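Local coordinates for protein angiotensin-converting enzyme (Anopheles gambiae, PDB 6S1Y) that probably cleaves peptides as a zinc-dependent metallopeptidase of the angiotensin-converting enzyme family, at residues A109-M113 with S170-Y174; E114-A118 with W159-T163; E278-Y284 with G405-D409; Y284-F290 with I341-V347; F505-R509 with D570-F576. The contacts are given in a common frame with arbitrary orientation. Residue numbers count along the deposited sequence, not the author numbering.

How the contacts relate
Helix 100-119 is the first to take part and supplies one side of two contacts. Contact 2 joins its later part to the end of helix 149-163. Contact 1 joins its middle to helix 168-184, the next helix in the chain, so contact 2 nests inside the loop that contact 1 closes. Contact 3 ties the end of helix 276-281 to the loop after helix 398-403. Contact 4 begins at Tyr284, where that first segment ends, and nests within the loop. It ties the start of helix 286-299 to the end of strand 339-342 and what follows. The two touch through Met279 and Met289. Contact 5 closes last, tying helix 495-514 to the short helix 570-575.

Contact 1: A109-M113 with S170-Y174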
# COMPACT_ATOMS: atom_id res chain seq x y z
N ALA A 109 -2.63 15.03 -17.09
CA ALA A 109 -1.34 15.20 -16.44
C ALA A 109 -0.96 13.94 -15.67
O ALA A 109 0.15 13.43 -15.81
CB ALA A 109 -1.37 16.42 -15.52
N ILE A 110 -1.91 13.38 -14.92
CA ILE A 110 -1.66 12.15 -14.17
C ILE A 110 -1.33 11.00 -15.11
O ILE A 110 -0.28 10.35 -14.98
CB ILE A 110 -2.89 11.83 -13.29
CG1 ILE A 110 -3.07 12.96 -12.26
CG2 ILE A 110 -2.74 10.48 -12.62
CD1 ILE A 110 -4.30 12.84 -11.39
N ALA A 111 -2.21 10.74 -16.09
CA ALA A 111 -1.97 9.68 -17.06
C ALA A 111 -0.63 9.84 -17.74
O ALA A 111 0.04 8.85 -18.06
CB ALA A 111 -3.10 9.68 -18.10
N SER A 112 -0.19 11.07 -17.95
CA SER A 112 1.12 11.29 -18.55
C SER A 112 2.24 10.75 -17.66
O SER A 112 3.19 10.13 -18.15
CB SER A 112 1.32 12.77 -18.83
OG SER A 112 2.67 12.99 -19.18
N MET A 113 2.14 10.98 -16.34
CA MET A 113 3.12 10.41 -15.42
C MET A 113 3.02 8.89 -15.37
O MET A 113 4.04 8.18 -15.50
CB MET A 113 2.93 10.99 -14.01
CG MET A 113 3.05 12.49 -13.92
SD MET A 113 3.17 13.08 -12.23
CE MET A 113 1.47 12.99 -11.69
N SER A 170 4.47 17.58 -16.05
CA SER A 170 3.16 16.99 -15.79
C SER A 170 2.86 16.99 -14.30
O SER A 170 1.74 17.28 -13.88
CB SER A 170 3.08 15.57 -16.34
OG SER A 170 3.42 15.54 -17.72
N PHE A 171 3.85 16.64 -13.47
CA PHE A 171 3.65 16.71 -12.03
C PHE A 171 3.27 18.12 -11.58
O PHE A 171 2.36 18.29 -10.77
CB PHE A 171 4.91 16.25 -11.29
CG PHE A 171 4.77 16.28 -9.79
CD1 PHE A 171 4.28 15.18 -9.11
CD2 PHE A 171 5.14 17.40 -9.07
CE1 PHE A 171 4.17 15.20 -7.70
CE2 PHE A 171 5.03 17.44 -7.70
CZ PHE A 171 4.55 16.33 -7.01
N GLN A 172 3.97 19.14 -12.09
CA GLN A 172 3.67 20.50 -11.65
C GLN A 172 2.25 20.89 -12.01
O GLN A 172 1.55 21.54 -11.23
CB GLN A 172 4.68 21.48 -12.25
CG GLN A 172 4.51 22.90 -11.76
CD GLN A 172 4.66 23.00 -10.26
OE1 GLN A 172 5.57 22.40 -9.67
NE2 GLN A 172 3.77 23.75 -9.63
N LYS A 173 1.80 20.49 -13.21
CA LYS A 173 0.43 20.75 -13.62
C LYS A 173 -0.56 20.01 -12.74
O LYS A 173 -1.59 20.56 -12.35
CB LYS A 173 0.25 20.35 -15.09
CG LYS A 173 -1.19 20.40 -15.57
CD LYS A 173 -1.75 21.82 -15.54
CE LYS A 173 -1.08 22.72 -16.57
NZ LYS A 173 -1.55 24.13 -16.46
N TYR A 174 -0.25 18.76 -12.41
CA TYR A 174 -1.12 17.99 -11.53
C TYR A 174 -1.25 18.66 -10.18
O TYR A 174 -2.35 18.71 -9.60
CB TYR A 174 -0.55 16.58 -11.38
CG TYR A 174 -0.78 15.89 -10.06
CD1 TYR A 174 -2.06 15.49 -9.66
CD2 TYR A 174 0.29 15.55 -9.25
CE1 TYR A 174 -2.25 14.82 -8.46
CE2 TYR A 174 0.11 14.87 -8.06
CZ TYR A 174 -1.16 14.50 -7.67
OH TYR A 174 -1.30 13.81 -6.47
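Two helical segments run nearly antiparallel, with 147° between their N-to-C directions and axes 8.6 Å apart at closest approach. The backbones come nearest at Ala109 and Ser170, whose CA atoms are 4.9 Å apart. Small residues at this point allow the close approach. Ala109 CB sits 3.6 Å from Ser170 O and 4.2 Å from Tyr174 CB. One turn on, the hydroxyls of Ser112 and Ser170 share a hydrogen bond, OG to OG 3.0 Å. This is antiparallel helix packing in the mainly helical angiotensin-converting enzyme fold, joining helix 100-119 to helix 168-184. Met113 reaches across to the second helix. Its SD lies 5.2 Å from the centroid of the Phe171 ring, near the ring plane, a Met-aromatic contact at the edge. The same SD is 3.7 Å from Phe171 CB. Ile110 CG1 lies 3.8 Å from Tyr174 CD1, and Met113 CE approaches from the same side of the ring, 3.7 Å from Tyr174 CD2. The hydroxyl of Tyr174 hydrogen-bonds to Asp491, and Phe171 makes an edge-to-face pair with Phe480.

Contact 2: E114-A118 with W159-T163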
# COMPACT_ATOMS: atom_id res chain seq x y z
N GLU A 114 1.81 8.36 -15.15
CA GLU A 114 1.62 6.93 -14.98
C GLU A 114 2.04 6.17 -16.23
O GLU A 114 2.69 5.12 -16.15
CB GLU A 114 0.16 6.65 -14.62
CG GLU A 114 -0.26 5.16 -14.53
CD GLU A 114 -1.63 4.97 -13.88
OE1 GLU A 114 -2.46 5.90 -13.93
OE2 GLU A 114 -1.86 3.88 -13.29
N SER A 115 1.72 6.72 -17.39
CA SER A 115 2.11 6.09 -18.65
C SER A 115 3.62 6.01 -18.77
O SER A 115 4.16 4.98 -19.22
CB SER A 115 1.52 6.87 -19.81
OG SER A 115 2.13 6.46 -21.03
N ASN A 116 4.32 7.09 -18.43
CA ASN A 116 5.78 7.10 -18.50
C ASN A 116 6.36 6.03 -17.58
O ASN A 116 7.30 5.31 -17.95
CB ASN A 116 6.28 8.50 -18.14
CG ASN A 116 7.77 8.57 -18.00
OD1 ASN A 116 8.29 8.50 -16.89
ND2 ASN A 116 8.47 8.72 -19.11
N TYR A 117 5.77 5.87 -16.39
CA TYR A 117 6.22 4.86 -15.43
C TYR A 117 6.02 3.45 -15.97
O TYR A 117 6.92 2.61 -15.90
CB TYR A 117 5.45 5.06 -14.12
CG TYR A 117 5.80 4.14 -12.97
CD1 TYR A 117 5.34 2.81 -12.94
CD2 TYR A 117 6.53 4.60 -11.87
CE1 TYR A 117 5.63 1.99 -11.88
CE2 TYR A 117 6.82 3.77 -10.79
CZ TYR A 117 6.38 2.47 -10.81
OH TYR A 117 6.67 1.62 -9.73
N ALA A 118 4.82 3.17 -16.49
CA ALA A 118 4.48 1.80 -16.88
C ALA A 118 5.22 1.36 -18.14
O ALA A 118 5.44 0.16 -18.34
CB ALA A 118 2.98 1.68 -17.09
N TRP A 159 16.59 3.67 -13.46
CA TRP A 159 15.18 3.73 -13.13
C TRP A 159 14.74 5.15 -12.81
O TRP A 159 13.75 5.65 -13.37
CB TRP A 159 14.86 2.80 -11.95
CG TRP A 159 13.42 2.97 -11.52
CD1 TRP A 159 12.96 3.66 -10.43
CD2 TRP A 159 12.26 2.48 -12.20
NE1 TRP A 159 11.58 3.63 -10.40
CE2 TRP A 159 11.13 2.89 -11.47
CE3 TRP A 159 12.07 1.71 -13.36
CZ2 TRP A 159 9.84 2.57 -11.85
CZ3 TRP A 159 10.79 1.40 -13.74
CH2 TRP A 159 9.68 1.84 -13.00
N TYR A 160 15.45 5.81 -11.89
CA TYR A 160 15.06 7.13 -11.42
C TYR A 160 15.23 8.18 -12.51
O TYR A 160 14.42 9.11 -12.62
CB TYR A 160 15.87 7.50 -10.16
CG TYR A 160 15.35 6.92 -8.87
CD1 TYR A 160 15.60 5.57 -8.51
CD2 TYR A 160 14.55 7.68 -8.02
CE1 TYR A 160 15.07 5.02 -7.33
CE2 TYR A 160 14.02 7.13 -6.84
CZ TYR A 160 14.29 5.82 -6.49
OH TYR A 160 13.78 5.34 -5.32
N ASN A 161 16.28 8.07 -13.33
CA ASN A 161 16.44 9.04 -14.41
C ASN A 161 15.30 8.94 -15.43
O ASN A 161 14.93 9.93 -16.05
CB ASN A 161 17.81 8.87 -15.11
CG ASN A 161 18.96 9.60 -14.36
OD1 ASN A 161 18.95 9.71 -13.12
ND2 ASN A 161 19.96 10.08 -15.11
N ALA A 162 14.70 7.76 -15.58
CA ALA A 162 13.66 7.55 -16.58
C ALA A 162 12.25 7.82 -16.07
O ALA A 162 11.39 8.23 -16.87
CB ALA A 162 13.73 6.10 -17.09
N THR A 163 11.98 7.63 -14.77
CA THR A 163 10.62 7.75 -14.28
C THR A 163 10.40 8.98 -13.42
O THR A 163 9.26 9.23 -13.01
CB THR A 163 10.19 6.49 -13.48
OG1 THR A 163 11.04 6.29 -12.33
CG2 THR A 163 10.25 5.27 -14.37
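Glu114 does not reach the second segment; its OE2 hydrogen-bonds to Tyr486 OH, a residue of the ligand pocket. Two residues on, Asn116 points at the end of the other helix and lies beside Ala162 and Thr163. Tyr117 makes the main contact. Its CA is 5.4 Å from Thr163 CA, the nearest backbone pair, and 4.2 Å from Thr163 CG2. The face of its ring receives the edge of Trp159, with Tyr117 CE2 3.4 Å from Trp159 CZ2. The centroids of the tyrosine ring and the six-membered tryptophan ring are 5.1 Å apart and the planes stand at 88°. The indole NE1 hydrogen-bonds to Ala484 O. Thr163 OG1 turns back to Trp159 O at 3.0 Å. The segment closes at Ala118, which points away. The axes come no closer than 10.1 Å, room enough for the aromatic rings. This is an antiparallel helix pair, crossing at 147°, locked by a T-shaped aromatic stack, and the Tyr117 side chain is about 7 Å from the bound gamma-glutamyl ligand.

Contact 3: E278-Y284 with G405-D409; sequences EMIRQGY and GLLKD
Residues 278-281 end a helix; Gln282 is the first to leave helical angles. Gly283 (phi 60°, psi 37°) is C-prime of a Schellman motif: Tyr284 N hydrogen-bonds to Met279 O at 3.0 Å, Gly283 N to Ile280 O at 2.9 Å. The partner 405-409 is loop, with Gly405 (phi 81°, psi 11°) the turning point of a second Schellman motif. The backbones are closest at Glu278 and Leu406, CA to CA 5.9 Å. Gln282 (chi1 m, chi2 t) donates NE2 to Gly405 O at 3.1 Å and to Glu278 OE1 at 3.0 Å. Gly405 O also takes a weak bond from Lys408 NZ (m, m) at 3.3 Å. Glu278 (m, m) accepts from Arg281 (t, t, p), OE1 to NH2 2.8 Å, in a salt bridge. Arg281 NE adds weak bonds to Glu278 OE1 and OE2, both 3.1 Å. The bridge from Glu278 OE1 to Lys408 NZ, 3.9 Å, is long and completes a salt-bridge network. Beside it, Leu406 (m, t) places CD2 3.6 Å from Met279 CG and 3.8 Å from Tyr284 CE1. The contact joins the ends of helices 276-281 and 398-403; Phe352 of helix 349-368 touches Met279 and Leu406, and helix 286-299 packs on Met279 and Tyr284.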
# COMPACT_ATOMS: atom_id res chain seq x y z
N GLU A 278 10.65 -23.81 -1.93
CA GLU A 278 9.66 -24.88 -1.82
C GLU A 278 8.46 -24.61 -2.72
O GLU A 278 7.87 -25.55 -3.26
CB GLU A 278 9.20 -25.03 -0.38
CG GLU A 278 10.18 -25.77 0.48
CD GLU A 278 10.30 -27.23 0.06
OE1 GLU A 278 9.26 -27.82 -0.32
OE2 GLU A 278 11.42 -27.78 0.10
N MET A 279 8.07 -23.34 -2.86
CA MET A 279 6.99 -23.01 -3.80
C MET A 279 7.36 -23.45 -5.21
O MET A 279 6.58 -24.10 -5.90
CB MET A 279 6.69 -21.51 -3.79
CG MET A 279 6.01 -20.96 -2.56
SD MET A 279 6.02 -19.12 -2.66
CE MET A 279 4.59 -18.80 -3.71
N ILE A 280 8.56 -23.08 -5.65
CA ILE A 280 9.03 -23.47 -6.97
C ILE A 280 9.08 -24.99 -7.09
O ILE A 280 8.57 -25.58 -8.05
CB ILE A 280 10.40 -22.84 -7.26
CG1 ILE A 280 10.23 -21.33 -7.47
CG2 ILE A 280 11.08 -23.50 -8.44
CD1 ILE A 280 11.53 -20.56 -7.41
N ARG A 281 9.71 -25.63 -6.10
CA ARG A 281 9.93 -27.07 -6.13
C ARG A 281 8.62 -27.85 -6.12
O ARG A 281 8.56 -28.96 -6.66
CB ARG A 281 10.80 -27.45 -4.92
CG ARG A 281 11.30 -28.86 -4.91
CD ARG A 281 11.93 -29.20 -3.55
NE ARG A 281 10.92 -29.34 -2.51
CZ ARG A 281 10.11 -30.39 -2.38
NH1 ARG A 281 10.18 -31.41 -3.22
NH2 ARG A 281 9.21 -30.42 -1.40
N GLN A 282 7.57 -27.31 -5.49
CA GLN A 282 6.26 -27.93 -5.50
C GLN A 282 5.43 -27.52 -6.73
O GLN A 282 4.21 -27.73 -6.74
CB GLN A 282 5.52 -27.61 -4.20
CG GLN A 282 5.96 -28.50 -3.02
CD GLN A 282 5.42 -28.06 -1.67
OE1 GLN A 282 4.22 -27.78 -1.52
NE2 GLN A 282 6.31 -28.00 -0.67
N GLY A 283 6.07 -26.96 -7.76
CA GLY A 283 5.35 -26.58 -8.97
C GLY A 283 4.23 -25.58 -8.77
O GLY A 283 3.20 -25.66 -9.45
N TYR A 284 4.42 -24.62 -7.87
CA TYR A 284 3.44 -23.56 -7.72
C TYR A 284 3.34 -22.71 -8.97
O TYR A 284 4.33 -22.45 -9.66
CB TYR A 284 3.81 -22.65 -6.55
CG TYR A 284 3.23 -23.04 -5.22
CD1 TYR A 284 3.67 -24.18 -4.57
CD2 TYR A 284 2.29 -22.26 -4.61
CE1 TYR A 284 3.16 -24.53 -3.34
CE2 TYR A 284 1.77 -22.59 -3.38
CZ TYR A 284 2.21 -23.73 -2.75
OH TYR A 284 1.69 -24.07 -1.53
N GLY A 405 2.50 -27.12 4.15
CA GLY A 405 3.59 -27.86 3.58
C GLY A 405 4.68 -27.05 2.95
O GLY A 405 5.54 -27.63 2.26
N LEU A 406 4.71 -25.73 3.16
CA LEU A 406 5.73 -24.91 2.53
C LEU A 406 6.99 -24.79 3.36
O LEU A 406 8.00 -24.30 2.87
CB LEU A 406 5.20 -23.51 2.25
CG LEU A 406 4.31 -23.42 1.02
CD1 LEU A 406 3.58 -22.10 1.00
CD2 LEU A 406 5.11 -23.60 -0.26
N LEU A 407 6.94 -25.24 4.61
CA LEU A 407 8.08 -25.19 5.52
C LEU A 407 8.29 -26.58 6.09
O LEU A 407 7.39 -27.14 6.72
CB LEU A 407 7.83 -24.16 6.62
CG LEU A 407 9.01 -23.72 7.49
CD1 LEU A 407 10.12 -23.10 6.67
CD2 LEU A 407 8.48 -22.74 8.54
N LYS A 408 9.46 -27.16 5.82
CA LYS A 408 9.78 -28.47 6.37
C LYS A 408 9.98 -28.36 7.88
O LYS A 408 10.30 -27.29 8.42
CB LYS A 408 11.04 -29.03 5.71
CG LYS A 408 10.96 -29.09 4.18
CD LYS A 408 9.85 -30.03 3.72
CE LYS A 408 9.01 -29.41 2.60
NZ LYS A 408 7.72 -30.16 2.37
N ASP A 409 9.78 -29.48 8.57
CA ASP A 409 9.88 -29.44 10.02
C ASP A 409 11.33 -29.18 10.43
O ASP A 409 12.28 -29.43 9.69
CB ASP A 409 9.37 -30.74 10.64
CG ASP A 409 8.71 -30.50 11.99
OD1 ASP A 409 8.95 -29.43 12.60
OD2 ASP A 409 7.94 -31.38 12.45

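Contact 4: Y284-F290 with I341-V347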
# COMPACT_ATOMS: atom_id res chain seq x y z
N TYR A 284 4.42 -24.62 -7.87
CA TYR A 284 3.44 -23.56 -7.72
C TYR A 284 3.34 -22.71 -8.97
O TYR A 284 4.33 -22.45 -9.66
CB TYR A 284 3.81 -22.65 -6.55
CG TYR A 284 3.23 -23.04 -5.22
CD1 TYR A 284 3.67 -24.18 -4.57
CD2 TYR A 284 2.29 -22.26 -4.61
CE1 TYR A 284 3.16 -24.53 -3.34
CE2 TYR A 284 1.77 -22.59 -3.38
CZ TYR A 284 2.21 -23.73 -2.75
OH TYR A 284 1.69 -24.07 -1.53
N THR A 285 2.14 -22.24 -9.23
CA THR A 285 1.84 -21.33 -10.33
C THR A 285 1.11 -20.14 -9.75
O THR A 285 0.64 -20.18 -8.61
CB THR A 285 0.94 -22.00 -11.38
OG1 THR A 285 -0.29 -22.36 -10.74
CG2 THR A 285 1.60 -23.24 -11.99
N PRO A 286 0.96 -19.07 -10.51
CA PRO A 286 0.12 -17.95 -10.05
C PRO A 286 -1.29 -18.37 -9.67
O PRO A 286 -1.80 -17.94 -8.63
CB PRO A 286 0.15 -17.01 -11.25
CG PRO A 286 1.52 -17.25 -11.85
CD PRO A 286 1.77 -18.72 -11.70
N ILE A 287 -1.93 -19.21 -10.48
CA ILE A 287 -3.32 -19.59 -10.19
C ILE A 287 -3.38 -20.38 -8.90
O ILE A 287 -4.27 -20.16 -8.06
CB ILE A 287 -3.93 -20.36 -11.37
CG1 ILE A 287 -4.67 -19.39 -12.29
CG2 ILE A 287 -4.87 -21.43 -10.90
CD1 ILE A 287 -4.95 -19.97 -13.68
N LYS A 288 -2.48 -21.35 -8.72
CA LYS A 288 -2.41 -22.06 -7.45
C LYS A 288 -2.31 -21.06 -6.29
O LYS A 288 -2.96 -21.24 -5.26
CB LYS A 288 -1.23 -23.03 -7.46
CG LYS A 288 -0.98 -23.79 -6.16
CD LYS A 288 -2.13 -24.71 -5.77
CE LYS A 288 -1.69 -25.72 -4.69
NZ LYS A 288 -2.86 -26.31 -3.94
N MET A 289 -1.54 -19.98 -6.48
CA MET A 289 -1.34 -19.03 -5.38
C MET A 289 -2.65 -18.33 -5.02
O MET A 289 -2.97 -18.18 -3.83
CB MET A 289 -0.27 -18.00 -5.76
CG MET A 289 1.13 -18.56 -5.80
SD MET A 289 2.27 -17.59 -6.80
CE MET A 289 2.54 -16.16 -5.72
N PHE A 290 -3.42 -17.92 -6.03
CA PHE A 290 -4.72 -17.30 -5.74
C PHE A 290 -5.72 -18.30 -5.19
O PHE A 290 -6.55 -17.95 -4.34
CB PHE A 290 -5.26 -16.64 -7.01
CG PHE A 290 -4.56 -15.34 -7.36
CD1 PHE A 290 -3.42 -15.34 -8.12
CD2 PHE A 290 -5.06 -14.14 -6.91
CE1 PHE A 290 -2.77 -14.16 -8.44
CE2 PHE A 290 -4.42 -12.96 -7.21
CZ PHE A 290 -3.27 -12.97 -7.99
N ILE A 341 -8.63 -8.79 -10.24
CA ILE A 341 -7.26 -8.45 -9.90
C ILE A 341 -6.46 -8.42 -11.18
O ILE A 341 -6.62 -9.28 -12.06
CB ILE A 341 -6.67 -9.46 -8.88
CG1 ILE A 341 -7.26 -9.18 -7.50
CG2 ILE A 341 -5.14 -9.41 -8.90
CD1 ILE A 341 -6.89 -10.20 -6.42
N LYS A 342 -5.58 -7.44 -11.29
CA LYS A 342 -4.59 -7.36 -12.36
C LYS A 342 -3.23 -7.38 -11.67
O LYS A 342 -2.86 -6.42 -10.98
CB LYS A 342 -4.79 -6.10 -13.20
CG LYS A 342 -3.77 -5.92 -14.30
CD LYS A 342 -4.25 -4.91 -15.36
CE LYS A 342 -4.65 -3.56 -14.75
NZ LYS A 342 -3.48 -2.75 -14.34
N GLN A 343 -2.51 -8.48 -11.82
CA GLN A 343 -1.24 -8.67 -11.14
C GLN A 343 -0.30 -9.43 -12.04
O GLN A 343 -0.67 -10.48 -12.60
CB GLN A 343 -1.43 -9.43 -9.81
CG GLN A 343 -0.15 -9.53 -8.99
CD GLN A 343 -0.39 -10.07 -7.59
OE1 GLN A 343 -1.49 -10.02 -7.06
NE2 GLN A 343 0.67 -10.59 -6.97
N CYS A 344 0.92 -8.92 -12.19
CA CYS A 344 1.95 -9.60 -12.97
C CYS A 344 2.70 -10.55 -12.04
O CYS A 344 3.91 -10.47 -11.82
CB CYS A 344 2.83 -8.59 -13.68
SG CYS A 344 1.85 -7.53 -14.84
N THR A 345 1.93 -11.51 -11.53
CA THR A 345 2.37 -12.45 -10.51
C THR A 345 3.60 -13.25 -10.91
O THR A 345 3.71 -13.76 -12.03
CB THR A 345 1.23 -13.42 -10.20
OG1 THR A 345 0.00 -12.69 -10.05
CG2 THR A 345 1.50 -14.18 -8.90
N ARG A 346 4.51 -13.40 -9.96
CA ARG A 346 5.66 -14.29 -10.06
C ARG A 346 5.64 -15.26 -8.88
O ARG A 346 4.96 -15.03 -7.88
CB ARG A 346 6.96 -13.49 -10.08
CG ARG A 346 7.01 -12.50 -11.25
CD ARG A 346 7.40 -13.20 -12.53
NE ARG A 346 8.83 -13.48 -12.53
CZ ARG A 346 9.48 -14.12 -13.49
NH1 ARG A 346 8.83 -14.58 -14.54
NH2 ARG A 346 10.79 -14.32 -13.38
N VAL A 347 6.35 -16.37 -9.01
CA VAL A 347 6.26 -17.46 -8.04
C VAL A 347 7.38 -17.23 -7.03
O VAL A 347 8.52 -17.71 -7.20
CB VAL A 347 6.35 -18.83 -8.71
CG1 VAL A 347 6.36 -19.93 -7.65
CG2 VAL A 347 5.18 -19.07 -9.67
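The first turn of a helix lies against an extended segment that begins as a strand. Thr285 is the N-cap, its OG1 accepting from Lys288 N at 3.1 Å, and it points away from the partner. The nearest backbone pairs are Pro286 with Thr345, CA to CA 6.0 Å, and Thr285 with Val347, 6.3 Å. Val347 is a knob set in a hollow made by Tyr284, Pro286 and Met289. Its CG2 sits 3.5 Å from Tyr284 O and 4.0 Å from Pro286 CD, and its CG1 is 3.9 Å from Tyr284 CB. Met289 extends past it, with CE 3.4 Å from Arg346 O and 3.9 Å from Thr345 CG2. The contact joins helix 286-299 to the small antiparallel sheet of strands 329-332 and 339-342, beside the HExxH zinc-binding helix 349-368. Pro286 forms a flat bump against Thr345, CB to CB 3.9 Å. Phe290 fills the space between Ile341, Gln343 and Thr345. Its ring edge meets Ile341 CD1 (CE2 to CD1 3.8 Å) and Thr345 OG1 (CE1 to OG1 3.5 Å), and its CZ is 3.6 Å from Gln343 OE1. Gln343 NE2 hydrogen-bonds to Glu351, and Thr345 OG1 to Leu315 O. Ile341 also touches Glu358 of the HExxH helix. Cys344, centre of an inverse gamma turn, is out of reach of the helix and forms the disulfide with Cys326.

Contact 5: F505-R509 with D570-F576; sequences FQFHR and DAILEYF
Both segments are helical, 505-509 within a longer helix and 570-575 as a short one. Their axes come within 8.6 Å, with 76° between the N-to-C directions. The nearest backbone pair is Phe505 and Ala571, CA to CA 5.4 Å. Asp570 OD2 meets Arg509 (t, t, p) NH1 at 3.4 Å, a salt bridge with a weak hydrogen bond. A water accepts from Arg509 NH2 at 2.9 Å and donates weakly to Asp570 OD2 at 3.5 Å. Ala571 CB lies 3.4 Å from Phe505 O and 3.8 Å from Arg509 CZ, over the guanidinium face. Ile572 (t, t) makes a CH-pi contact, CG1 3.8 Å from the Phe505 ring centroid. Glu574 OE1 forms a long salt bridge to Arg509 NH1 at 3.7 Å; its OE2 hydrogen-bonds to Tyr518. Tyr575 (chi1 t) receives the edge of Phe505 (chi1 m) on its face, centroids 5.0 Å apart, planes at 63°. Phe576 CE2 is 4.2 Å from Phe505 CZ. This is a steep helix crossing over a small alanine in a mainly helical peptidase fold.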
# COMPACT_ATOMS: atom_id res chain seq x y z
N PHE A 505 -2.43 -4.58 12.97
CA PHE A 505 -2.02 -5.36 14.14
C PHE A 505 -3.11 -5.33 15.22
O PHE A 505 -3.23 -6.28 16.01
CB PHE A 505 -0.67 -4.86 14.68
CG PHE A 505 0.48 -5.14 13.73
CD1 PHE A 505 0.83 -4.23 12.74
CD2 PHE A 505 1.18 -6.33 13.81
CE1 PHE A 505 1.87 -4.51 11.85
CE2 PHE A 505 2.22 -6.61 12.92
CZ PHE A 505 2.55 -5.71 11.95
N GLN A 506 -3.90 -4.25 15.27
CA GLN A 506 -5.09 -4.25 16.12
C GLN A 506 -6.10 -5.28 15.64
O GLN A 506 -6.65 -6.04 16.44
CB GLN A 506 -5.70 -2.85 16.13
CG GLN A 506 -4.76 -1.79 16.69
CD GLN A 506 -5.35 -0.42 16.73
OE1 GLN A 506 -5.01 0.45 15.91
NE2 GLN A 506 -6.23 -0.19 17.69
N PHE A 507 -6.34 -5.35 14.33
CA PHE A 507 -7.24 -6.35 13.76
C PHE A 507 -6.71 -7.76 14.00
O PHE A 507 -7.45 -8.66 14.42
CB PHE A 507 -7.41 -6.11 12.25
CG PHE A 507 -8.09 -4.80 11.89
CD1 PHE A 507 -8.82 -4.08 12.82
CD2 PHE A 507 -8.04 -4.33 10.60
CE1 PHE A 507 -9.47 -2.91 12.46
CE2 PHE A 507 -8.68 -3.15 10.23
CZ PHE A 507 -9.39 -2.44 11.16
N HIS A 508 -5.42 -7.98 13.74
CA HIS A 508 -4.81 -9.29 13.95
C HIS A 508 -4.95 -9.74 15.40
O HIS A 508 -5.24 -10.91 15.68
CB HIS A 508 -3.34 -9.24 13.54
CG HIS A 508 -2.57 -10.51 13.77
ND1 HIS A 508 -2.82 -11.66 13.06
CD2 HIS A 508 -1.52 -10.78 14.57
CE1 HIS A 508 -1.96 -12.60 13.43
NE2 HIS A 508 -1.17 -12.09 14.35
N ARG A 509 -4.71 -8.83 16.34
CA ARG A 509 -4.81 -9.18 17.75
C ARG A 509 -6.22 -9.61 18.11
O ARG A 509 -6.42 -10.60 18.81
CB ARG A 509 -4.38 -8.00 18.62
CG ARG A 509 -4.58 -8.20 20.13
CD ARG A 509 -3.88 -7.14 20.95
NE ARG A 509 -4.45 -5.82 20.75
CZ ARG A 509 -3.98 -4.70 21.29
NH1 ARG A 509 -2.91 -4.75 22.08
NH2 ARG A 509 -4.57 -3.54 21.03
N ASP A 570 -0.24 0.30 20.15
CA ASP A 570 -0.02 -0.69 21.21
C ASP A 570 0.21 -2.07 20.61
O ASP A 570 1.19 -2.75 20.94
CB ASP A 570 -1.24 -0.69 22.15
CG ASP A 570 -1.17 -1.77 23.24
OD1 ASP A 570 -0.09 -2.38 23.45
OD2 ASP A 570 -2.22 -1.99 23.90
N ALA A 571 -0.66 -2.48 19.68
CA ALA A 571 -0.60 -3.83 19.13
C ALA A 571 0.71 -4.07 18.40
O ALA A 571 1.38 -5.09 18.62
CB ALA A 571 -1.79 -4.07 18.19
N ILE A 572 1.12 -3.14 17.54
CA ILE A 572 2.33 -3.36 16.75
C ILE A 572 3.58 -3.26 17.61
O ILE A 572 4.55 -3.99 17.37
CB ILE A 572 2.38 -2.39 15.55
CG1 ILE A 572 3.54 -2.79 14.64
CG2 ILE A 572 2.52 -0.96 15.98
CD1 ILE A 572 3.71 -1.90 13.40
N LEU A 573 3.60 -2.40 18.63
CA LEU A 573 4.74 -2.40 19.55
C LEU A 573 4.83 -3.69 20.34
O LEU A 573 5.93 -4.18 20.62
CB LEU A 573 4.66 -1.21 20.51
CG LEU A 573 4.82 0.15 19.83
CD1 LEU A 573 4.55 1.31 20.81
CD2 LEU A 573 6.21 0.26 19.23
N GLU A 574 3.68 -4.30 20.70
CA GLU A 574 3.72 -5.61 21.36
C GLU A 574 4.25 -6.67 20.41
O GLU A 574 5.03 -7.55 20.82
CB GLU A 574 2.31 -6.00 21.86
CG GLU A 574 2.25 -7.36 22.57
CD GLU A 574 0.82 -7.80 22.96
OE1 GLU A 574 -0.13 -6.98 22.88
OE2 GLU A 574 0.65 -8.99 23.33
N TYR A 575 3.82 -6.62 19.15
CA TYR A 575 4.23 -7.63 18.18
C TYR A 575 5.74 -7.67 18.05
O TYR A 575 6.35 -8.75 18.01
CB TYR A 575 3.57 -7.31 16.82
CG TYR A 575 3.81 -8.33 15.73
CD1 TYR A 575 4.95 -8.26 14.93
CD2 TYR A 575 2.89 -9.32 15.47
CE1 TYR A 575 5.18 -9.17 13.92
CE2 TYR A 575 3.11 -10.26 14.45
CZ TYR A 575 4.26 -10.17 13.68
OH TYR A 575 4.51 -11.06 12.67
N PHE A 576 6.36 -6.49 17.98
CA PHE A 576 7.80 -6.36 17.80
C PHE A 576 8.56 -6.13 19.11
O PHE A 576 9.72 -5.73 19.07
CB PHE A 576 8.13 -5.21 16.85
CG PHE A 576 7.77 -5.50 15.44
CD1 PHE A 576 8.45 -6.46 14.73
CD2 PHE A 576 6.72 -4.83 14.82
CE1 PHE A 576 8.09 -6.74 13.44
CE2 PHE A 576 6.37 -5.12 13.52
CZ PHE A 576 7.05 -6.06 12.84
O HOH W 1 -4.80 -0.79 21.88